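Local coordinates for protein pyruvate kinase (Pseudomonas aeruginosa, PDB 6QXL) that probably catalyses the last step of glycolysis, transferring a phosphoryl group from phosphoenolpyruvate to ADP to give pyruvate and ATP, at residues Val191-Pro196 with Ala216-Lys221. Residues are numbered along the deposited sequence; the frame is centred on the assembly and turned at random.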
loop_
_atom_site.group_PDB
_atom_site.type_symbol
_atom_site.label_atom_id
_atom_site.label_comp_id
_atom_site.label_asym_id
_atom_site.label_seq_id
_atom_site.Cartn_x
_atom_site.Cartn_y
_atom_site.Cartn_z
ATOM N N VAL A 191 18.981 35.097 1.852
ATOM C CA VAL A 191 20.219 35.235 1.098
ATOM C C VAL A 191 20.525 33.892 0.453
ATOM O O VAL A 191 20.528 32.865 1.122
ATOM C CB VAL A 191 21.377 35.646 2.007
ATOM C CG1 VAL A 191 22.712 35.574 1.280
ATOM C CG2 VAL A 191 21.144 37.058 2.502
ATOM N N ALA A 192 20.806 33.915 -0.848
ATOM C CA ALA A 192 21.080 32.696 -1.605
ATOM C C ALA A 192 22.545 32.588 -1.941
ATOM O O ALA A 192 23.145 33.532 -2.466
ATOM C CB ALA A 192 20.256 32.662 -2.870
ATOM N N VAL A 193 23.130 31.432 -1.641
ATOM C CA VAL A 193 24.526 31.150 -1.939
ATOM C C VAL A 193 24.613 30.394 -3.259
ATOM O O VAL A 193 23.936 29.393 -3.440
ATOM C CB VAL A 193 25.149 30.316 -0.814
ATOM C CG1 VAL A 193 26.595 29.969 -1.122
ATOM C CG2 VAL A 193 25.051 31.076 0.485
ATOM N N SER A 194 25.477 30.873 -4.162
ATOM C CA SER A 194 25.674 30.219 -5.456
ATOM C C SER A 194 26.832 29.247 -5.400
ATOM O O SER A 194 27.808 29.438 -4.669
ATOM C CB SER A 194 25.927 31.247 -6.537
ATOM O OG SER A 194 24.828 32.115 -6.705
ATOM N N PHE A 195 26.665 28.162 -6.147
ATOM C CA PHE A 195 27.696 27.128 -6.373
ATOM C C PHE A 195 28.260 26.499 -5.124
ATOM O O PHE A 195 29.420 26.131 -5.110
ATOM C CB PHE A 195 28.895 27.686 -7.254
ATOM C CG PHE A 195 28.551 27.997 -8.657
ATOM C CD1 PHE A 195 28.300 27.065 -9.632
ATOM C CD2 PHE A 195 28.280 29.357 -9.004
ATOM C CE1 PHE A 195 27.851 27.448 -10.925
ATOM C CE2 PHE A 195 27.861 29.746 -10.276
ATOM C CZ PHE A 195 27.705 28.789 -11.205
ATOM N N PRO A 196 27.484 26.343 -4.041
ATOM C CA PRO A 196 28.052 25.603 -2.921
ATOM C C PRO A 196 28.202 24.135 -3.257
ATOM O O PRO A 196 27.423 23.583 -4.033
ATOM C CB PRO A 196 27.010 25.795 -1.814
ATOM C CG PRO A 196 25.750 25.971 -2.529
ATOM C CD PRO A 196 26.065 26.676 -3.794
ATOM N N ALA A 216 18.894 37.059 8.043
ATOM C CA ALA A 216 18.319 36.347 6.910
ATOM C C ALA A 216 18.486 34.845 7.038
ATOM O O ALA A 216 19.443 34.353 7.654
ATOM C CB ALA A 216 18.945 36.815 5.613
ATOM N N TRP A 217 17.545 34.133 6.430
ATOM C CA TRP A 217 17.659 32.691 6.230
ATOM C C TRP A 217 18.438 32.418 4.948
ATOM O O TRP A 217 18.376 33.189 3.993
ATOM C CB TRP A 217 16.271 32.065 6.175
ATOM C CG TRP A 217 15.695 31.733 7.508
ATOM C CD1 TRP A 217 16.106 32.204 8.719
ATOM C CD2 TRP A 217 14.600 30.855 7.773
ATOM N NE1 TRP A 217 15.331 31.684 9.715
ATOM C CE2 TRP A 217 14.417 30.828 9.171
ATOM C CE3 TRP A 217 13.749 30.094 6.969
ATOM C CZ2 TRP A 217 13.418 30.070 9.785
ATOM C CZ3 TRP A 217 12.761 29.320 7.586
ATOM C CH2 TRP A 217 12.603 29.336 8.985
ATOM N N LEU A 218 19.162 31.317 4.945
ATOM C CA LEU A 218 20.058 30.978 3.859
ATOM C C LEU A 218 19.457 29.989 2.863
ATOM O O LEU A 218 18.912 28.961 3.255
ATOM C CB LEU A 218 21.334 30.382 4.404
ATOM C CG LEU A 218 22.320 31.360 4.998
ATOM C CD1 LEU A 218 23.500 30.548 5.509
ATOM C CD2 LEU A 218 22.805 32.380 3.974
ATOM N N VAL A 219 19.608 30.296 1.573
ATOM C CA VAL A 219 19.176 29.425 0.501
ATOM C C VAL A 219 20.372 28.823 -0.201
ATOM O O VAL A 219 21.195 29.551 -0.729
ATOM C CB VAL A 219 18.340 30.174 -0.535
ATOM C CG1 VAL A 219 17.793 29.194 -1.568
ATOM C CG2 VAL A 219 17.216 30.935 0.149
ATOM N N ALA A 220 20.457 27.502 -0.217
ATOM C CA ALA A 220 21.485 26.806 -0.988
ATOM C C ALA A 220 21.017 26.556 -2.397
ATOM O O ALA A 220 20.027 25.868 -2.613
ATOM C CB ALA A 220 21.873 25.489 -0.335
ATOM N N LYS A 221 21.723 27.117 -3.366
ATOM C CA LYS A 221 21.432 26.861 -4.769
ATOM C C LYS A 221 22.125 25.590 -5.206
ATOM O O LYS A 221 23.333 25.503 -5.154
ATOM C CB LYS A 221 21.866 28.044 -5.610
ATOM C CG LYS A 221 21.036 29.286 -5.326
ATOM C CD LYS A 221 21.671 30.533 -5.886
ATOM C CE LYS A 221 21.689 30.535 -7.409
ATOM N NZ LYS A 221 22.112 31.841 -7.950
HETATM O O HOH W 1 25.351 24.021 -5.800
#
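Val191-Val193 and Trp217-Lys221 run side by side as parallel strands, joined by four backbone hydrogen bonds: Val191 N to Trp217 O, Val219 N to Val191 O, Val193 N to Val219 O and Lys221 N to Val193 O. The longest runs from Lys221 N to Val193 O, at 3.2 Å. The two are neighbouring strands of the TIM barrel, linked in a beta-alpha-beta crossover through helix 199-211. Val191, Val193, Leu218 and Ala220 face that helix. Val191 and Leu218 lie side by side and point the same way, with Leu218 CD2 4.1 Å from Val191 CB. Val191 CG2 sits beside its backbone N and meets Ala216 CB at 3.8 Å. Ala192 and Val219 turn to the barrel interior, where their CB atoms approach to 3.9 Å.

The Lys221 side chain reaches to Ser194, just past the C-terminal end of strand 191-193. Lys221 CB, CG and CD pass over Val193 O, with CB 3.3 Å from that oxygen. The chain bends at chi3 (67°), which folds CE back toward CB. Lys221 NZ donates to Ser194 OG at 3.0 Å. Ser194 OG also bonds to Leu69 O, and NZ forms a salt bridge with Asp68, so the next strand, 64-68, is tied in. Nearby, Pro196 CD rests 3.3 Å from Lys221 O. A water donates to Lys221 O and Pro196 O, bridging the turn to the strand.

Lys221 NZ also hydrogen-bonds a malonate ion, probably from the crystallisation liquor, and the side chain lies close to the magnesium ion held by Glu223 and Asp250. Lys221 NZ thus has a hydroxyl, a carboxylate and the malonate as partners at the C-terminal mouth of the barrel, where TIM-barrel enzymes carry their active sites. Ser194 is placed to steady this amine from the second shell.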